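Local coordinates for protein myroilysin (Myroides profundi, PDB 5CZW) that probably cleaves proteins as a zinc-dependent endopeptidase of the astacin family, and is held latent by its own propeptide through a cysteine switch, at residues P58-K63 with F122-S127; I146-H151 with T190-S195. The protein carries 1 engineered substitution. One frame throughout, in Å; residues are numbered along the deposited sequence.

Contact 1 of 2, residues P58-K63 with F122-S127; sequences PYVRSK and FDDSTS
V60 on helix 58-63 and D124 in the loop 122-127 make the closest backbone approach, with CA atoms 6.2 Å apart. No direct hydrogen bond joins the two segments. The loop folds as a type I turn from D123 to T126, and D123 OD1 accepts from S125 N in an Asx turn.

The Y59 ring and the D124 carboxylate pass in opposite senses, their planes inclined by 74°. Y59 CG stands anti to the backbone N (chi1 -177°), directed at the turn, and CE2 of the ring lies 3.6 Å from D124 O. At its far end Y59 OH lies 2.6 Å from a water that is also within hydrogen-bonding distance of T126 O. D124 OD1 is hydrogen-bonded to T57 OG1, beside V60 CG2, while V60 CG1 rests 4.1 Å from F122 CB. An alanine in place of Y59 would probably leave this water without its hydroxyl partner and open a gap between D124 and K63, whose CG lies against one ring face.

F122 stacks on F119 and meets F131. S127 is the N-cap of helix 128-143, so the turn forms the entry to the zinc-binding helix of the metzincin fold.

Contact 2 of 2, residues I146-H151 with T190-S195; sequences IHEHQH and TQTQYS. With ZN (zinc ion), chain B.
The carboxylate of E148 lies over one face of the Y194 ring, the two planes only 14° apart, with OE2 3.8 Å above the ring and displaced toward its rim. At the other end of the contact H151 N sits over one face of the H149 ring, and H149 NE2 comes to the edge of the H151 ring, in its plane, in a weak hydrogen bond with H151 ND1; H151 NE2 is hydrogen-bonded to N155 ND2.

E148 is bent at chi2 (-70°), which turns CD toward 190-195. There OE1 takes the hydroxyl of T192 on its syn lone pair at 2.6 Å from OG1. OE2 receives two donors: Q193 N on the syn side, almost straight at 2.8 Å, and Q193 NE2 on the anti side. Three bonds thus grip a buried carboxylate and would probably favour its charged form. The Q193 amide also clasps the backbone of I146: OE1 accepts from I146 N in the carbonyl plane, 2.9 Å away, and NE2 donates to I146 O from above that carbonyl's plane. Farther along, H149 and Q191 form a single antiparallel hydrogen-bonded bridge, and H151 N donates to T190 OG1 at 3.0 Å.

H147 NE2 binds zinc at 2.1 Å with H137, H141 and the propeptide C23, while its ND1 is hydrogen-bonded to Y187 OH. H147 and E148 end the HExxHxxGxxHE sequence characteristic of astacins.

E148 also makes backbone hydrogen bonds to M203 and Y205, in the region of the metzincin Met-turn. The contact therefore pins the loop leaving the zinc-binding helix 128-143 against the one that follows helix 178-184, and Y194 meets F231 of the C-terminal helix 231-235 edge-to-face.

How the contacts relate
From the N terminus the propeptide first delivers C23 to the zinc, and strand 48-54 then leads into helix 58-63. Contact 1 closes the loop that returns from there to 122-127; within it lie strands 78-81, 89-92, 100-101 and 117-118. Helix 128-143 follows at once, carrying H137 and H141, and ends just before contact 2 opens. The second closure, 146-151 with 190-195, encloses helices 160-167 and 178-184. The two loops are in series, neither nested nor crossing. The centres of the two contacts lie about 29 Å apart on opposite sides of the chain's centre, one tying helix 58-63 to the loop that starts the zinc-binding helix, the other joining loops beyond its end.

Contact 1 of 2, residues P58-K63 with F122-S127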
ATOM      1  N   PRO A  58       4.444  16.033 -12.118  1.00 11.36           N
ATOM      2  CA  PRO A  58       3.019  16.161 -12.517  1.00 12.31           C
ATOM      3  C   PRO A  58       2.468  14.890 -13.144  1.00 11.86           C
ATOM      4  O   PRO A  58       1.271  14.576 -12.981  1.00 10.05           O
ATOM      5  CB  PRO A  58       2.993  17.387 -13.473  1.00 13.32           C
ATOM      6  CG  PRO A  58       4.200  18.148 -13.063  1.00 13.20           C
ATOM      7  CD  PRO A  58       5.191  17.237 -12.464  1.00 14.23           C
ATOM      8  N   TYR A  59       3.276  14.202 -13.926  1.00 12.48           N
ATOM      9  CA  TYR A  59       2.839  12.982 -14.566  1.00 12.52           C
ATOM     10  C   TYR A  59       2.470  11.917 -13.579  1.00 11.13           C
ATOM     11  O   TYR A  59       1.293  11.354 -13.626  1.00  9.90           O
ATOM     12  CB  TYR A  59       3.900  12.451 -15.507  1.00 12.50           C
ATOM     13  CG  TYR A  59       3.573  11.227 -16.298  1.00 13.77           C
ATOM     14  CD1 TYR A  59       2.681  11.293 -17.331  1.00 15.69           C
ATOM     15  CD2 TYR A  59       4.049  10.000 -15.913  1.00 14.20           C
ATOM     16  CE1 TYR A  59       2.315  10.159 -18.044  1.00 17.14           C
ATOM     17  CE2 TYR A  59       3.708   8.856 -16.623  1.00 16.80           C
ATOM     18  CZ  TYR A  59       2.863   8.982 -17.695  1.00 16.45           C
ATOM     19  OH  TYR A  59       2.546   7.847 -18.400  1.00 18.73           O
ATOM     20  N   VAL A  60       3.402  11.660 -12.665  1.00 10.16           N
ATOM     21  CA  VAL A  60       3.139  10.684 -11.611  1.00 10.55           C
ATOM     22  C   VAL A  60       1.893  11.064 -10.821  1.00 10.22           C
ATOM     23  O   VAL A  60       1.078  10.225 -10.511  1.00 10.22           O
ATOM     24  CB  VAL A  60       4.397  10.452 -10.719  1.00 10.65           C
ATOM     25  CG1 VAL A  60       4.061   9.745  -9.373  1.00 11.20           C
ATOM     26  CG2 VAL A  60       5.347   9.564 -11.445  1.00 11.49           C
ATOM     27  N   ARG A  61       1.741  12.340 -10.411  1.00 10.64           N
ATOM     28  CA  ARG A  61       0.622  12.747  -9.598  1.00 10.46           C
ATOM     29  C   ARG A  61      -0.663  12.543 -10.377  1.00  9.63           C
ATOM     30  O   ARG A  61      -1.671  12.204  -9.828  1.00  9.36           O
ATOM     31  CB  ARG A  61       0.762  14.241  -9.209  1.00 11.88           C
ATOM     32  CG  ARG A  61       1.921  14.514  -8.214  1.00 12.95           C
ATOM     33  CD  ARG A  61       2.537  15.944  -8.344  1.00 16.67           C
ATOM     34  NE  ARG A  61       1.616  16.925  -7.886  1.00 17.04           N
ATOM     35  CZ  ARG A  61       1.491  17.380  -6.619  1.00 19.55           C
ATOM     36  NH1 ARG A  61       2.314  17.002  -5.684  1.00 19.24           N
ATOM     37  NH2 ARG A  61       0.515  18.238  -6.323  1.00 24.14           N
ATOM     38  N   SER A  62      -0.632  12.788 -11.702  1.00  8.73           N
ATOM     39  CA  SER A  62      -1.859  12.627 -12.528  1.00 10.50           C
ATOM     40  C   SER A  62      -2.269  11.165 -12.610  1.00 10.32           C
ATOM     41  O   SER A  62      -3.469  10.843 -12.489  1.00 11.52           O
ATOM     42  CB  SER A  62      -1.587  13.128 -13.926  1.00 11.16           C
ATOM     43  OG  SER A  62      -2.734  13.022 -14.777  1.00 11.65           O
ATOM     44  N   LYS A  63      -1.304  10.263 -12.713  1.00 10.53           N
ATOM     45  CA  LYS A  63      -1.592   8.803 -12.713  1.00 11.64           C
ATOM     46  C   LYS A  63      -2.238   8.315 -11.370  1.00 10.06           C
ATOM     47  O   LYS A  63      -3.093   7.440 -11.312  1.00 10.51           O
ATOM     48  CB  LYS A  63      -0.284   8.046 -13.037  1.00 11.97           C
ATOM     49  CG  LYS A  63       0.157   8.262 -14.494  1.00 13.67           C
ATOM     50  CD  LYS A  63      -0.846   7.592 -15.480  1.00 15.83           C
ATOM     51  CE  LYS A  63      -0.633   7.842 -16.961  1.00 17.21           C
ATOM     52  NZ  LYS A  63      -1.678   7.140 -17.715  1.00 18.02           N
ATOM     53  N   PHE A 122       7.552   4.751  -8.369  1.00 11.75           N
ATOM     54  CA  PHE A 122       7.038   5.310  -9.595  1.00 12.35           C
ATOM     55  C   PHE A 122       8.044   6.352 -10.153  1.00 14.65           C
ATOM     56  O   PHE A 122       8.750   7.068  -9.420  1.00 14.56           O
ATOM     57  CB  PHE A 122       5.688   5.951  -9.384  1.00 12.55           C
ATOM     58  CG  PHE A 122       4.564   5.049  -8.996  1.00 10.25           C
ATOM     59  CD1 PHE A 122       4.504   3.726  -9.348  1.00  9.07           C
ATOM     60  CD2 PHE A 122       3.507   5.598  -8.305  1.00  8.73           C
ATOM     61  CE1 PHE A 122       3.414   2.954  -8.992  1.00  8.73           C
ATOM     62  CE2 PHE A 122       2.418   4.866  -8.042  1.00  8.97           C
ATOM     63  CZ  PHE A 122       2.369   3.531  -8.430  1.00  8.38           C
ATOM     64  N   ASP A 123       8.062   6.454 -11.479  1.00 15.70           N
ATOM     65  CA  ASP A 123       8.786   7.540 -12.193  1.00 15.81           C
ATOM     66  C   ASP A 123       8.088   7.701 -13.538  1.00 14.28           C
ATOM     67  O   ASP A 123       7.043   7.115 -13.756  1.00 13.28           O
ATOM     68  CB  ASP A 123      10.255   7.197 -12.370  1.00 17.88           C
ATOM     69  CG  ASP A 123      10.492   5.914 -13.190  1.00 21.38           C
ATOM     70  OD1 ASP A 123       9.829   5.713 -14.265  1.00 20.69           O
ATOM     71  OD2 ASP A 123      11.317   5.045 -12.728  1.00 28.51           O
ATOM     72  N   ASP A 124       8.558   8.643 -14.356  1.00 14.29           N
ATOM     73  CA  ASP A 124       7.758   9.066 -15.497  1.00 16.25           C
ATOM     74  C   ASP A 124       7.792   7.968 -16.588  1.00 14.48           C
ATOM     75  O   ASP A 124       7.060   8.057 -17.585  1.00 15.49           O
ATOM     76  CB  ASP A 124       8.280  10.396 -16.061  1.00 17.69           C
ATOM     77  CG  ASP A 124       7.891  11.595 -15.216  1.00 20.91           C
ATOM     78  OD1 ASP A 124       7.211  11.476 -14.187  1.00 21.47           O
ATOM     79  OD2 ASP A 124       8.317  12.677 -15.593  1.00 25.60           O
ATOM     80  N   SER A 125       8.656   6.988 -16.430  1.00 14.43           N
ATOM     81  CA  SER A 125       8.652   5.837 -17.358  1.00 16.41           C
ATOM     82  C   SER A 125       7.823   4.653 -16.880  1.00 15.01           C
ATOM     83  O   SER A 125       7.665   3.667 -17.617  1.00 14.33           O
ATOM     84  CB  SER A 125      10.076   5.401 -17.675  1.00 20.04           C
ATOM     85  OG  SER A 125      10.701   6.374 -18.521  1.00 25.86           O
ATOM     86  N   THR A 126       7.128   4.773 -15.738  1.00 13.61           N
ATOM     87  CA  THR A 126       6.401   3.654 -15.169  1.00 12.88           C
ATOM     88  C   THR A 126       5.222   3.286 -16.101  1.00 12.06           C
ATOM     89  O   THR A 126       4.522   4.151 -16.593  1.00 12.27           O
ATOM     90  CB  THR A 126       5.935   4.013 -13.708  1.00 13.17           C
ATOM     91  OG1 THR A 126       7.079   4.121 -12.854  1.00 12.66           O
ATOM     92  CG2 THR A 126       5.009   2.964 -13.159  1.00 13.99           C
ATOM     93  N   SER A 127       5.028   1.986 -16.295  1.00 12.50           N
ATOM     94  CA  SER A 127       3.948   1.474 -17.143  1.00 11.66           C
ATOM     95  C   SER A 127       2.567   1.762 -16.621  1.00 12.24           C
ATOM     96  O   SER A 127       2.367   1.881 -15.402  1.00 11.10           O
ATOM     97  CB  SER A 127       4.116  -0.043 -17.332  1.00 11.60           C
ATOM     98  OG  SER A 127       3.719  -0.765 -16.202  1.00 12.58           O
TER
HETATM   99  O   HOH W   1       2.105   5.377 -17.718  1.00 27.98           O

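Contact 2 of 2, residues I146-H151 with T190-S195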
ATOM      1  N   ILE A 146      -7.517  -5.343   3.555  1.00 10.80           N
ATOM      2  CA  ILE A 146      -6.275  -5.975   3.921  1.00 11.20           C
ATOM      3  C   ILE A 146      -5.738  -6.811   2.742  1.00 11.07           C
ATOM      4  O   ILE A 146      -6.422  -6.994   1.737  1.00 10.95           O
ATOM      5  CB  ILE A 146      -6.480  -6.776   5.226  1.00 12.24           C
ATOM      6  CG1 ILE A 146      -7.399  -7.964   4.946  1.00 14.65           C
ATOM      7  CG2 ILE A 146      -6.884  -5.823   6.348  1.00 11.77           C
ATOM      8  CD1 ILE A 146      -7.513  -8.953   6.116  1.00 16.91           C
ATOM      9  N   HIS A 147      -4.512  -7.333   2.901  1.00  9.64           N
ATOM     10  CA  HIS A 147      -4.018  -8.219   1.958  1.00 10.36           C
ATOM     11  C   HIS A 147      -4.786  -9.536   1.799  1.00 11.67           C
ATOM     12  O   HIS A 147      -5.136 -10.199   2.777  1.00 13.06           O
ATOM     13  CB  HIS A 147      -2.579  -8.586   2.298  1.00 10.24           C
ATOM     14  CG  HIS A 147      -1.602  -7.491   1.960  1.00  9.94           C
ATOM     15  ND1 HIS A 147      -0.613  -7.090   2.823  1.00  9.77           N
ATOM     16  CD2 HIS A 147      -1.539  -6.612   0.917  1.00 10.15           C
ATOM     17  CE1 HIS A 147       0.044  -6.070   2.313  1.00 12.10           C
ATOM     18  NE2 HIS A 147      -0.442  -5.848   1.136  1.00  9.44           N
ATOM     19  N   GLU A 148      -4.910  -9.957   0.578  1.00 12.45           N
ATOM     20  CA  GLU A 148      -5.242 -11.384   0.250  1.00 13.81           C
ATOM     21  C   GLU A 148      -3.960 -12.150   0.081  1.00 14.60           C
ATOM     22  O   GLU A 148      -3.100 -11.726  -0.663  1.00 15.80           O
ATOM     23  CB  GLU A 148      -6.005 -11.449  -1.076  1.00 13.73           C
ATOM     24  CG  GLU A 148      -7.403 -10.803  -0.991  1.00 14.71           C
ATOM     25  CD  GLU A 148      -8.368 -11.622  -0.130  1.00 15.57           C
ATOM     26  OE1 GLU A 148      -8.419 -12.911  -0.232  1.00 15.55           O
ATOM     27  OE2 GLU A 148      -9.020 -10.986   0.746  1.00 14.94           O
ATOM     28  N   HIS A 149      -3.775 -13.220   0.844  1.00 15.41           N
ATOM     29  CA  HIS A 149      -2.536 -14.004   0.750  1.00 14.43           C
ATOM     30  C   HIS A 149      -2.937 -15.473   0.820  1.00 15.42           C
ATOM     31  O   HIS A 149      -3.499 -15.895   1.781  1.00 18.37           O
ATOM     32  CB  HIS A 149      -1.635 -13.667   1.884  1.00 14.73           C
ATOM     33  CG  HIS A 149      -0.482 -14.589   1.998  1.00 14.06           C
ATOM     34  ND1 HIS A 149       0.527 -14.623   1.066  1.00 15.10           N
ATOM     35  CD2 HIS A 149      -0.163 -15.487   2.945  1.00 13.98           C
ATOM     36  CE1 HIS A 149       1.412 -15.547   1.418  1.00 15.95           C
ATOM     37  NE2 HIS A 149       1.015 -16.072   2.568  1.00 16.29           N
ATOM     38  N   GLN A 150      -2.696 -16.185  -0.261  1.00 15.41           N
ATOM     39  CA  GLN A 150      -2.956 -17.605  -0.358  1.00 20.39           C
ATOM     40  C   GLN A 150      -1.620 -18.194  -0.044  1.00 17.48           C
ATOM     41  O   GLN A 150      -0.687 -18.027  -0.823  1.00 17.51           O
ATOM     42  CB  GLN A 150      -3.349 -17.928  -1.826  1.00 24.47           C
ATOM     43  CG  GLN A 150      -3.943 -19.308  -2.061  1.00 32.29           C
ATOM     44  CD  GLN A 150      -5.312 -19.394  -1.424  1.00 38.95           C
ATOM     45  OE1 GLN A 150      -5.675 -20.412  -0.856  1.00 48.14           O
ATOM     46  NE2 GLN A 150      -6.046 -18.269  -1.432  1.00 43.96           N
ATOM     47  N   HIS A 151      -1.506 -18.805   1.129  1.00 15.95           N
ATOM     48  CA  HIS A 151      -0.273 -19.379   1.568  1.00 17.71           C
ATOM     49  C   HIS A 151       0.140 -20.621   0.737  1.00 16.57           C
ATOM     50  O   HIS A 151      -0.656 -21.529   0.580  1.00 16.10           O
ATOM     51  CB  HIS A 151      -0.326 -19.729   3.063  1.00 18.27           C
ATOM     52  CG  HIS A 151       1.032 -20.024   3.585  1.00 21.61           C
ATOM     53  ND1 HIS A 151       1.984 -19.036   3.700  1.00 23.38           N
ATOM     54  CD2 HIS A 151       1.651 -21.191   3.894  1.00 20.95           C
ATOM     55  CE1 HIS A 151       3.130 -19.578   4.074  1.00 23.47           C
ATOM     56  NE2 HIS A 151       2.941 -20.876   4.235  1.00 22.26           N
ATOM     57  N   THR A 190      -2.767 -18.466   5.273  1.00 18.60           N
ATOM     58  CA  THR A 190      -3.660 -17.768   4.371  1.00 19.44           C
ATOM     59  C   THR A 190      -4.393 -16.634   5.114  1.00 21.05           C
ATOM     60  O   THR A 190      -4.817 -16.795   6.263  1.00 24.04           O
ATOM     61  CB  THR A 190      -4.649 -18.779   3.727  1.00 18.14           C
ATOM     62  OG1 THR A 190      -3.942 -19.554   2.749  1.00 19.21           O
ATOM     63  CG2 THR A 190      -5.884 -18.043   3.077  1.00 19.39           C
ATOM     64  N   GLN A 191      -4.528 -15.500   4.436  1.00 19.64           N
ATOM     65  CA  GLN A 191      -5.160 -14.297   4.953  1.00 20.35           C
ATOM     66  C   GLN A 191      -6.164 -13.827   3.898  1.00 21.14           C
ATOM     67  O   GLN A 191      -5.834 -13.762   2.730  1.00 18.42           O
ATOM     68  CB  GLN A 191      -4.135 -13.169   5.125  1.00 21.17           C
ATOM     69  CG  GLN A 191      -2.990 -13.417   6.071  1.00 26.00           C
ATOM     70  CD  GLN A 191      -3.285 -12.807   7.428  1.00 30.16           C
ATOM     71  OE1 GLN A 191      -3.946 -11.719   7.492  1.00 37.15           O
ATOM     72  NE2 GLN A 191      -2.763 -13.439   8.525  1.00 29.09           N
ATOM     73  N   THR A 192      -7.406 -13.548   4.300  1.00 20.11           N
ATOM     74  CA  THR A 192      -8.431 -13.157   3.327  1.00 18.66           C
ATOM     75  C   THR A 192      -9.565 -12.408   3.971  1.00 21.11           C
ATOM     76  O   THR A 192      -9.897 -12.666   5.137  1.00 20.99           O
ATOM     77  CB  THR A 192      -9.076 -14.386   2.659  1.00 19.93           C
ATOM     78  OG1 THR A 192      -9.909 -13.987   1.571  1.00 19.53           O
ATOM     79  CG2 THR A 192      -9.898 -15.236   3.683  1.00 21.34           C
ATOM     80  N   GLN A 193     -10.205 -11.573   3.169  1.00 17.51           N
ATOM     81  CA  GLN A 193     -11.463 -10.942   3.594  1.00 17.76           C
ATOM     82  C   GLN A 193     -12.647 -11.446   2.796  1.00 18.54           C
ATOM     83  O   GLN A 193     -13.800 -10.972   2.970  1.00 19.29           O
ATOM     84  CB  GLN A 193     -11.340  -9.408   3.582  1.00 16.98           C
ATOM     85  CG  GLN A 193     -11.148  -8.788   2.223  1.00 16.81           C
ATOM     86  CD  GLN A 193      -9.971  -7.828   2.247  1.00 16.04           C
ATOM     87  OE1 GLN A 193      -9.961  -6.816   2.999  1.00 14.92           O
ATOM     88  NE2 GLN A 193      -8.965  -8.110   1.373  1.00 16.15           N
ATOM     89  N   TYR A 194     -12.395 -12.448   1.983  1.00 19.98           N
ATOM     90  CA  TYR A 194     -13.395 -13.002   1.109  1.00 20.40           C
ATOM     91  C   TYR A 194     -13.819 -14.431   1.512  1.00 27.28           C
ATOM     92  O   TYR A 194     -13.103 -15.180   2.204  1.00 24.04           O
ATOM     93  CB  TYR A 194     -12.884 -12.985  -0.306  1.00 21.42           C
ATOM     94  CG  TYR A 194     -12.533 -11.617  -0.907  1.00 20.25           C
ATOM     95  CD1 TYR A 194     -13.096 -10.459  -0.461  1.00 19.49           C
ATOM     96  CD2 TYR A 194     -11.609 -11.525  -1.922  1.00 19.46           C
ATOM     97  CE1 TYR A 194     -12.788  -9.241  -1.034  1.00 19.96           C
ATOM     98  CE2 TYR A 194     -11.306 -10.304  -2.523  1.00 20.68           C
ATOM     99  CZ  TYR A 194     -11.929  -9.169  -2.101  1.00 21.19           C
ATOM    100  OH  TYR A 194     -11.599  -7.926  -2.669  1.00 21.92           O
ATOM    101  N   SER A 195     -15.035 -14.782   1.107  1.00 35.23           N
ATOM    102  CA  SER A 195     -15.599 -16.052   1.521  1.00 42.94           C
ATOM    103  C   SER A 195     -14.818 -17.087   0.735  1.00 47.55           C
ATOM    104  O   SER A 195     -14.136 -17.939   1.313  1.00 55.64           O
ATOM    105  CB  SER A 195     -17.080 -16.096   1.204  1.00 40.96           C
ATOM    106  OG  SER A 195     -17.243 -15.974  -0.187  1.00 43.71           O
TER
HETATM  107 ZN    ZN B 301      -0.583  -3.994   0.246  1.00 16.66          ZN
HETATM  108  O   HOH W   2      -3.760 -10.097   5.690  1.00 54.42           O